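Local coordinates for fibrillarin-like rRNA/tRNA 2'-O-methyltransferase (Aeropyrum pernix, PDB 4DF3), which probably transfers methyl groups from S-adenosyl-L-methionine to ribose 2'-hydroxyls of rRNA and tRNA, at sites selected by a guide RNA, at residues K31-G36 with H94-I99; E159-V164 with K198-T203; Y177-I182 with H224-A229. The protein carries 2 engineered substitutions. One frame throughout, in Å; residues are numbered along the deposited sequence.

Contact 1 (K31-G36 with H94-I99)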
loop_
_atom_site.group_PDB
_atom_site.type_symbol
_atom_site.label_atom_id
_atom_site.label_comp_id
_atom_site.label_asym_id
_atom_site.label_seq_id
_atom_site.Cartn_x
_atom_site.Cartn_y
_atom_site.Cartn_z
ATOM N N LYS A 31 -13.718 3.916 -2.895
ATOM C CA LYS A 31 -14.673 5.006 -2.818
ATOM C C LYS A 31 -13.931 6.263 -2.422
ATOM O O LYS A 31 -13.213 6.289 -1.399
ATOM C CB LYS A 31 -15.738 4.695 -1.765
ATOM C CG LYS A 31 -16.891 5.701 -1.781
ATOM C CD LYS A 31 -17.967 5.285 -0.736
ATOM C CE LYS A 31 -18.798 4.130 -1.339
ATOM N NZ LYS A 31 -19.948 3.707 -0.439
ATOM N N ASN A 32 -14.152 7.312 -3.208
ATOM C CA ASN A 32 -13.370 8.519 -3.037
ATOM C C ASN A 32 -13.653 9.194 -1.680
ATOM O O ASN A 32 -14.781 9.653 -1.422
ATOM C CB ASN A 32 -13.594 9.464 -4.233
ATOM C CG ASN A 32 -12.487 10.540 -4.348
ATOM O OD1 ASN A 32 -11.678 10.698 -3.424
ATOM N ND2 ASN A 32 -12.417 11.244 -5.501
ATOM N N LEU A 33 -12.642 9.266 -0.805
ATOM C CA LEU A 33 -12.835 10.035 0.467
ATOM C C LEU A 33 -13.025 11.528 0.212
ATOM O O LEU A 33 -13.549 12.233 1.095
ATOM C CB LEU A 33 -11.633 9.902 1.385
ATOM C CG LEU A 33 -11.776 10.341 2.838
ATOM C CD1 LEU A 33 -12.867 9.540 3.571
ATOM C CD2 LEU A 33 -10.402 10.123 3.525
ATOM N N VAL A 34 -12.508 12.023 -0.918
ATOM C CA VAL A 34 -12.617 13.463 -1.233
ATOM C C VAL A 34 -13.235 13.631 -2.620
ATOM O O VAL A 34 -12.482 13.850 -3.595
ATOM C CB VAL A 34 -11.272 14.151 -1.230
ATOM C CG1 VAL A 34 -11.519 15.713 -1.380
ATOM C CG2 VAL A 34 -10.587 13.911 0.073
ATOM N N PRO A 35 -14.569 13.420 -2.701
ATOM C CA PRO A 35 -15.283 13.353 -3.962
ATOM C C PRO A 35 -14.989 14.628 -4.704
ATOM O O PRO A 35 -14.950 15.675 -4.059
ATOM C CB PRO A 35 -16.752 13.271 -3.541
ATOM C CG PRO A 35 -16.785 12.921 -2.167
ATOM C CD PRO A 35 -15.469 13.183 -1.554
ATOM N N GLY A 36 -14.687 14.523 -6.003
ATOM C CA GLY A 36 -14.236 15.665 -6.824
ATOM C C GLY A 36 -12.726 15.814 -7.005
ATOM O O GLY A 36 -12.271 16.663 -7.776
ATOM N N HIS A 94 -5.283 5.455 -1.981
ATOM C CA HIS A 94 -6.250 4.378 -1.858
ATOM C C HIS A 94 -6.332 3.796 -0.453
ATOM O O HIS A 94 -7.476 3.432 -0.009
ATOM C CB HIS A 94 -5.982 3.271 -2.926
ATOM C CG HIS A 94 -6.162 3.780 -4.333
ATOM N ND1 HIS A 94 -7.395 3.909 -4.950
ATOM C CD2 HIS A 94 -5.242 4.214 -5.221
ATOM C CE1 HIS A 94 -7.217 4.436 -6.155
ATOM N NE2 HIS A 94 -5.916 4.606 -6.349
ATOM N N MET A 95 -5.216 3.708 0.253
ATOM C CA MET A 95 -5.292 3.281 1.677
ATOM C C MET A 95 -6.171 4.299 2.427
ATOM O O MET A 95 -7.047 3.914 3.217
ATOM C CB MET A 95 -3.930 3.220 2.326
ATOM C CG MET A 95 -3.130 2.111 1.800
ATOM S SD MET A 95 -1.493 2.308 2.525
ATOM C CE MET A 95 -0.587 0.829 2.093
ATOM N N SER A 96 -5.968 5.588 2.137
ATOM C CA SER A 96 -6.732 6.681 2.788
ATOM C C SER A 96 -8.237 6.508 2.505
ATOM O O SER A 96 -9.043 6.601 3.455
ATOM C CB SER A 96 -6.201 8.073 2.318
ATOM O OG SER A 96 -7.157 9.094 2.520
ATOM N N ASP A 97 -8.606 6.183 1.235
ATOM C CA ASP A 97 -10.011 5.867 0.965
ATOM C C ASP A 97 -10.581 4.743 1.873
ATOM O O ASP A 97 -11.689 4.861 2.366
ATOM C CB ASP A 97 -10.231 5.486 -0.503
ATOM C CG ASP A 97 -10.079 6.666 -1.451
ATOM O OD1 ASP A 97 -10.202 7.860 -1.026
ATOM O OD2 ASP A 97 -9.873 6.410 -2.677
ATOM N N ILE A 98 -9.845 3.630 1.978
ATOM C CA ILE A 98 -10.328 2.423 2.692
ATOM C C ILE A 98 -10.429 2.655 4.166
ATOM O O ILE A 98 -11.450 2.328 4.794
ATOM C CB ILE A 98 -9.386 1.225 2.379
ATOM C CG1 ILE A 98 -9.551 0.911 0.872
ATOM C CG2 ILE A 98 -9.735 -0.041 3.167
ATOM C CD1 ILE A 98 -8.382 0.027 0.358
ATOM N N ILE A 99 -9.379 3.258 4.720
ATOM C CA ILE A 99 -9.335 3.439 6.187
ATOM C C ILE A 99 -10.313 4.455 6.689
ATOM O O ILE A 99 -10.741 4.374 7.855
ATOM C CB ILE A 99 -7.904 3.774 6.743
ATOM C CG1 ILE A 99 -7.441 5.159 6.353
ATOM C CG2 ILE A 99 -6.922 2.658 6.321
ATOM C CD1 ILE A 99 -5.911 5.424 6.695
HETATM O O HOH W 1 -13.613 6.545 1.098
#

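Contact 2 (E159-V164 with K198-T203)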
loop_
_atom_site.group_PDB
_atom_site.type_symbol
_atom_site.label_atom_id
_atom_site.label_comp_id
_atom_site.label_asym_id
_atom_site.label_seq_id
_atom_site.Cartn_x
_atom_site.Cartn_y
_atom_site.Cartn_z
ATOM N N GLU A 159 18.267 -4.099 1.426
ATOM C CA GLU A 159 18.218 -4.294 2.883
ATOM C C GLU A 159 17.061 -3.527 3.519
ATOM O O GLU A 159 17.104 -3.023 4.692
ATOM C CB GLU A 159 19.589 -4.007 3.530
ATOM C CG GLU A 159 20.643 -5.128 3.172
ATOM C CD GLU A 159 22.003 -4.900 3.820
ATOM O OE1 GLU A 159 22.095 -4.194 4.840
ATOM O OE2 GLU A 159 23.010 -5.445 3.313
ATOM N N GLN A 160 15.955 -3.596 2.791
ATOM C CA GLN A 160 14.719 -3.043 3.283
ATOM C C GLN A 160 14.189 -3.807 4.502
ATOM O O GLN A 160 13.558 -3.168 5.407
ATOM C CB GLN A 160 13.707 -2.988 2.134
ATOM C CG GLN A 160 12.402 -2.341 2.548
ATOM C CD GLN A 160 11.493 -2.131 1.382
ATOM O OE1 GLN A 160 10.829 -1.115 1.311
ATOM N NE2 GLN A 160 11.503 -3.068 0.417
ATOM N N ALA A 161 14.456 -5.135 4.580
ATOM C CA ALA A 161 13.896 -5.920 5.656
ATOM C C ALA A 161 14.412 -5.426 7.022
ATOM O O ALA A 161 13.632 -5.374 7.960
ATOM C CB ALA A 161 14.111 -7.406 5.472
ATOM N N ALA A 162 15.698 -5.075 7.113
ATOM C CA ALA A 162 16.258 -4.480 8.358
ATOM C C ALA A 162 15.562 -3.176 8.724
ATOM O O ALA A 162 15.303 -2.955 9.897
ATOM C CB ALA A 162 17.803 -4.247 8.214
ATOM N N ILE A 163 15.239 -2.360 7.722
ATOM C CA ILE A 163 14.520 -1.077 7.977
ATOM C C ILE A 163 13.127 -1.421 8.509
ATOM O O ILE A 163 12.627 -0.791 9.491
ATOM C CB ILE A 163 14.402 -0.247 6.691
ATOM C CG1 ILE A 163 15.808 0.132 6.212
ATOM C CG2 ILE A 163 13.400 0.985 6.865
ATOM C CD1 ILE A 163 15.801 0.824 4.877
ATOM N N VAL A 164 12.477 -2.383 7.825
ATOM C CA VAL A 164 11.157 -2.859 8.308
ATOM C C VAL A 164 11.185 -3.336 9.739
ATOM O O VAL A 164 10.298 -2.918 10.547
ATOM C CB VAL A 164 10.563 -3.925 7.388
ATOM C CG1 VAL A 164 9.327 -4.641 8.013
ATOM C CG2 VAL A 164 10.205 -3.239 5.990
ATOM N N LYS A 198 16.338 -14.438 -0.421
ATOM C CA LYS A 198 16.349 -15.294 0.769
ATOM C C LYS A 198 16.762 -14.595 2.086
ATOM O O LYS A 198 16.191 -14.855 3.173
ATOM C CB LYS A 198 17.282 -16.501 0.533
ATOM C CG LYS A 198 16.628 -17.798 0.911
ATOM C CD LYS A 198 17.596 -18.954 0.845
ATOM C CE LYS A 198 18.337 -18.980 -0.489
ATOM N NZ LYS A 198 18.923 -20.340 -0.752
ATOM N N ARG A 199 17.749 -13.722 1.983
ATOM C CA ARG A 199 18.300 -13.021 3.122
ATOM C C ARG A 199 17.317 -11.969 3.638
ATOM O O ARG A 199 17.153 -11.827 4.848
ATOM C CB ARG A 199 19.618 -12.395 2.716
ATOM C CG ARG A 199 20.405 -11.690 3.812
ATOM C CD ARG A 199 21.849 -12.220 3.860
ATOM N NE ARG A 199 22.471 -12.143 2.535
ATOM C CZ ARG A 199 23.285 -13.060 2.009
ATOM N NH1 ARG A 199 23.584 -14.177 2.654
ATOM N NH2 ARG A 199 23.784 -12.861 0.799
ATOM N N GLU A 200 16.648 -11.243 2.730
ATOM C CA GLU A 200 15.532 -10.344 3.161
ATOM C C GLU A 200 14.525 -11.124 3.942
ATOM O O GLU A 200 14.074 -10.694 4.978
ATOM C CB GLU A 200 14.849 -9.651 1.967
ATOM C CG GLU A 200 15.757 -8.681 1.327
ATOM C CD GLU A 200 16.105 -7.475 2.265
ATOM O OE1 GLU A 200 15.262 -6.586 2.397
ATOM O OE2 GLU A 200 17.205 -7.446 2.843
ATOM N N ILE A 201 14.118 -12.286 3.430
ATOM C CA ILE A 201 13.043 -13.019 4.123
ATOM C C ILE A 201 13.539 -13.479 5.484
ATOM O O ILE A 201 12.779 -13.507 6.447
ATOM C CB ILE A 201 12.581 -14.257 3.298
ATOM C CG1 ILE A 201 12.094 -13.831 1.901
ATOM C CG2 ILE A 201 11.573 -15.177 4.101
ATOM C CD1 ILE A 201 10.685 -13.272 1.857
ATOM N N LYS A 202 14.816 -13.892 5.560
ATOM C CA LYS A 202 15.328 -14.402 6.822
ATOM C C LYS A 202 15.397 -13.266 7.854
ATOM O O LYS A 202 15.128 -13.452 9.020
ATOM C CB LYS A 202 16.721 -15.033 6.625
ATOM C CG LYS A 202 17.338 -15.599 7.932
ATOM C CD LYS A 202 18.501 -16.599 7.543
ATOM C CE LYS A 202 19.189 -17.308 8.719
ATOM N NZ LYS A 202 19.780 -16.361 9.689
ATOM N N THR A 203 15.742 -12.080 7.379
ATOM C CA THR A 203 15.801 -10.877 8.246
ATOM C C THR A 203 14.425 -10.615 8.847
ATOM O O THR A 203 14.299 -10.326 10.034
ATOM C CB THR A 203 16.362 -9.695 7.422
ATOM O OG1 THR A 203 17.691 -10.026 7.000
ATOM C CG2 THR A 203 16.424 -8.407 8.220
HETATM O O HOH W 2 13.880 -5.609 0.336
HETATM O O HOH W 3 17.733 -6.174 5.262
#

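Contact 3 (Y177-I182 with H224-A229)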
loop_
_atom_site.group_PDB
_atom_site.type_symbol
_atom_site.label_atom_id
_atom_site.label_comp_id
_atom_site.label_asym_id
_atom_site.label_seq_id
_atom_site.Cartn_x
_atom_site.Cartn_y
_atom_site.Cartn_z
ATOM N N TYR A 177 -0.072 -6.202 10.713
ATOM C CA TYR A 177 0.389 -6.745 9.443
ATOM C C TYR A 177 1.563 -5.965 8.870
ATOM O O TYR A 177 1.739 -4.779 9.141
ATOM C CB TYR A 177 -0.758 -6.715 8.449
ATOM C CG TYR A 177 -1.464 -5.387 8.204
ATOM C CD1 TYR A 177 -1.008 -4.496 7.216
ATOM C CD2 TYR A 177 -2.615 -4.989 9.013
ATOM C CE1 TYR A 177 -1.654 -3.303 6.952
ATOM C CE2 TYR A 177 -3.268 -3.764 8.750
ATOM C CZ TYR A 177 -2.767 -2.918 7.741
ATOM O OH TYR A 177 -3.417 -1.723 7.455
ATOM N N MET A 178 2.359 -6.634 8.051
ATOM C CA MET A 178 3.507 -5.990 7.404
ATOM C C MET A 178 3.442 -6.378 5.957
ATOM O O MET A 178 3.381 -7.594 5.617
ATOM C CB MET A 178 4.820 -6.572 8.034
ATOM C CG MET A 178 6.144 -5.837 7.683
ATOM S SD MET A 178 6.584 -6.025 5.952
ATOM C CE MET A 178 6.842 -7.752 5.880
ATOM N N LEU A 179 3.336 -5.376 5.080
ATOM C CA LEU A 179 3.373 -5.624 3.647
ATOM C C LEU A 179 4.628 -4.947 3.147
ATOM O O LEU A 179 4.874 -3.756 3.403
ATOM C CB LEU A 179 2.157 -4.983 2.977
ATOM C CG LEU A 179 0.822 -5.706 3.255
ATOM C CD1 LEU A 179 -0.350 -4.702 2.939
ATOM C CD2 LEU A 179 0.707 -6.998 2.375
ATOM N N MET A 180 5.427 -5.722 2.436
ATOM C CA MET A 180 6.759 -5.217 1.927
ATOM C C MET A 180 6.909 -5.531 0.404
ATOM O O MET A 180 6.787 -6.682 -0.019
ATOM C CB MET A 180 7.979 -5.769 2.709
ATOM C CG MET A 180 9.266 -5.018 2.286
ATOM S SD MET A 180 10.678 -5.673 3.230
ATOM C CE MET A 180 11.214 -7.098 2.333
ATOM N N ALA A 181 7.038 -4.494 -0.406
ATOM C CA ALA A 181 7.412 -4.686 -1.814
ATOM C C ALA A 181 8.912 -4.976 -1.888
ATOM O O ALA A 181 9.742 -4.168 -1.459
ATOM C CB ALA A 181 7.104 -3.410 -2.602
ATOM N N ILE A 182 9.262 -6.105 -2.490
ATOM C CA ILE A 182 10.640 -6.555 -2.596
ATOM C C ILE A 182 11.013 -6.736 -4.091
ATOM O O ILE A 182 10.190 -7.250 -4.866
ATOM C CB ILE A 182 10.818 -7.923 -1.817
ATOM C CG1 ILE A 182 12.297 -8.326 -1.786
ATOM C CG2 ILE A 182 9.957 -9.035 -2.334
ATOM C CD1 ILE A 182 12.534 -9.567 -0.831
ATOM N N HIS A 224 9.028 -6.922 -9.006
ATOM C CA HIS A 224 8.748 -6.948 -7.552
ATOM C C HIS A 224 7.744 -8.030 -7.169
ATOM O O HIS A 224 6.905 -8.423 -8.015
ATOM C CB HIS A 224 8.196 -5.586 -7.079
ATOM C CG HIS A 224 9.202 -4.484 -7.148
ATOM N ND1 HIS A 224 9.414 -3.730 -8.281
ATOM C CD2 HIS A 224 10.013 -3.968 -6.185
ATOM C CE1 HIS A 224 10.350 -2.816 -8.028
ATOM N NE2 HIS A 224 10.694 -2.916 -6.751
ATOM N N ALA A 225 7.793 -8.451 -5.912
ATOM C CA ALA A 225 6.768 -9.278 -5.312
ATOM C C ALA A 225 6.277 -8.486 -4.114
ATOM O O ALA A 225 6.974 -7.595 -3.610
ATOM C CB ALA A 225 7.432 -10.621 -4.830
ATOM N N MET A 226 5.132 -8.850 -3.602
ATOM C CA MET A 226 4.631 -8.349 -2.312
ATOM C C MET A 226 4.690 -9.409 -1.224
ATOM O O MET A 226 4.093 -10.499 -1.388
ATOM C CB MET A 226 3.203 -7.846 -2.557
ATOM C CG MET A 226 2.516 -7.198 -1.239
ATOM S SD MET A 226 3.390 -5.643 -0.874
ATOM C CE MET A 226 2.617 -4.608 -2.162
ATOM N N ILE A 227 5.442 -9.109 -0.153
ATOM C CA ILE A 227 5.563 -10.059 0.956
ATOM C C ILE A 227 4.538 -9.609 2.001
ATOM O O ILE A 227 4.455 -8.417 2.289
ATOM C CB ILE A 227 6.951 -9.969 1.592
ATOM C CG1 ILE A 227 7.992 -10.529 0.618
ATOM C CG2 ILE A 227 6.982 -10.821 2.928
ATOM C CD1 ILE A 227 9.394 -10.132 1.012
ATOM N N TYR A 228 3.776 -10.566 2.545
ATOM C CA TYR A 228 2.779 -10.268 3.569
ATOM C C TYR A 228 3.107 -11.096 4.823
ATOM O O TYR A 228 3.224 -12.337 4.750
ATOM C CB TYR A 228 1.365 -10.612 3.002
ATOM C CG TYR A 228 0.270 -10.613 3.978
ATOM C CD1 TYR A 228 0.224 -9.692 5.025
ATOM C CD2 TYR A 228 -0.811 -11.503 3.820
ATOM C CE1 TYR A 228 -0.830 -9.645 5.919
ATOM C CE2 TYR A 228 -1.886 -11.487 4.718
ATOM C CZ TYR A 228 -1.892 -10.566 5.787
ATOM O OH TYR A 228 -2.971 -10.523 6.674
ATOM N N ALA A 229 3.329 -10.424 5.952
ATOM C CA ALA A 229 3.737 -11.129 7.171
ATOM C C ALA A 229 2.950 -10.564 8.383
ATOM O O ALA A 229 2.376 -9.451 8.313
ATOM C CB ALA A 229 5.182 -11.059 7.375
#

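Contact 1 (K31-G36 with H94-I99)
L33 and D97 meet where the loop leaving strand 26-31 of the five-stranded antiparallel sheet packs on helix 90-99 of the Rossmann-like methyltransferase fold. The evidence for a specific joint is one direct hydrogen bond: L33 N donates to D97 OD1 at 2.8 Å, with an N-H...O angle of 169°, so the bond is nearly straight. The amide comes from above the carboxylate, 55° out of its plane. D97 CG stands anti to its own carbonyl carbon (chi1 -70°), which sets CG on the side of the loop. The carboxylate lies close to a second acceptor, with D97 CG 3.2 Å from K31 O; that oxygen and D97 OD1 are 3.4 Å apart and cannot bond each other. A water donates to D97 O at 2.9 Å and lies 2.5 Å from K31 O, a length too short to be taken at face value. Beside the polar bond, L33 turns its CG anti to the backbone N, and its CD2 methyl reaches S96 OG at 3.5 Å, a hydroxyl engaged with N127 and R125. On the loop side, N32 OD1 accepts from V34 N at 3.0 Å, forming an Asx turn that shapes the backbone just where L33 presents its N-H. The amide nitrogen of N32 is held in turn by E51 and Q37. The carboxylate has further partners beyond the two segments: OD1 forms a salt bridge with R125, while OD2 forms one with R53 and a hydrogen bond with T30 OG1. Two arginines around one buried aspartate would be expected to favour its charged form and to offset the repulsion from K31 O, so the junction probably depends on this network of charges and hydrogen bonds, with L33 adding apolar packing.

Contact 2 (E159-V164 with K198-T203)
E200 OE1 accepts a hydrogen bond from A161 N at 2.7 Å, with an N-H...O angle of 151°, and the amide arrives on the syn side of the carboxylate, somewhat out of its plane. Q160 N lies 3.1 Å from the same oxygen, but its angle is too poor for a bond. The other oxygen, E200 OE2, accepts a hydrogen bond from a water at 2.8 Å, and that water accepts from A162 N at 3.0 Å; one carboxylate thus serves two successive amides of the first helical turn, one directly and one through water. A bend at chi2 (-66°) turns CD of E200 off the line of its chain toward that turn. Next to the polar pair, the A161 CB methyl sits 3.7 Å from T203 CG2. The T203 hydroxyl turns back instead, OG1 donating to R199 O at 2.9 Å within its own helix. In the next shell, Q160 bonds V155 N, part of the S-adenosylmethionine site, and A181 O, fixing the start of helix 160-171 against the sheet, while E200 packs on I182. The two helical segments run nearly parallel, their axes 11° apart and 8.6 Å distant at closest, a spacing that the small A161 permits. An alanine in place of E200 would probably leave A161 N without its acceptor and the water at A162 N without its anchor. The E200 carboxylate sits at the N-terminal turn of helix 160-171, where E159 is the N-cap residue; the helix dipole would be expected to favour its negative charge.

Contact 3 (Y177-I182 with H224-A229)
I227 and M180 form a hydrogen-bonded antiparallel pair in the mixed sheet, where strand 224-229, inserted antiparallel between 176-183 and 211-216, gives the reversed last strand of the class I methyltransferase fold. The side chain of I227 can be followed outward. Its CB lies 3.7 Å from M180 O of the neighbouring strand. At chi1 -70°, CG1 stands anti to the carbonyl carbon and lies 3.8 Å from I182 CG2. The CD1 tip meets several atoms, 3.6 Å from I182 CG2 and 3.7 Å from I182 CD1; M180 CE, whose chain runs alongside that of I227 in the same direction, is 3.8 Å from this tip. The other branch, CG2, has a looser contact with M178 CE at 4.3 Å. Helices 195-206 and 160-171 pack on this face, which also holds A225 and A229, with I201 lying on I227.

The opposite face carries L179, A181, M226 and Y228. L179 CD2 rests 3.7 Å from Y228 CB, while Y177 CB and M178 O meet the Y228 ring at its edge. The far ends of the two tyrosines are tied elsewhere, Y228 OH to E72 and Y177 OH to D79. Helix 61-67 touches A181 and M226 here.

Six backbone hydrogen bonds pair M178 with A229, M180 with I227 and I182 with A225. The bond from I227 N to M180 O is 2.8 Å long and essentially straight at 179°, and the strand directions differ by 162°. The ladder satisfies the amides and carbonyls of the three pairs, while Y177, L179 and A181 bond strand 148-153, which is consistent with the largely apolar faces, and A181 adjoins D154 of the S-adenosylmethionine site on a backbone held in fixed register.

In the fold
Contact 3 is the most central, its centre about 9 Å from that of the chain, against 13 Å for contact 1 and 18 Å for contact 2. Contacts 2 and 3 share a layer: their centres are 11 Å apart, their segments alternate along the chain, and both helices of contact 2 pack on the sheet of contact 3. Contact 1 lies on the other side of the chain's centre, 31 Å from contact 2 between centres, and joins a different sheet to the Rossmann-like part. The chemistry follows: backbone pairing and methyl packing inside, one carboxylate among waters in the partly buried helix pair, and a buried carboxylate paired with two arginines at the junction.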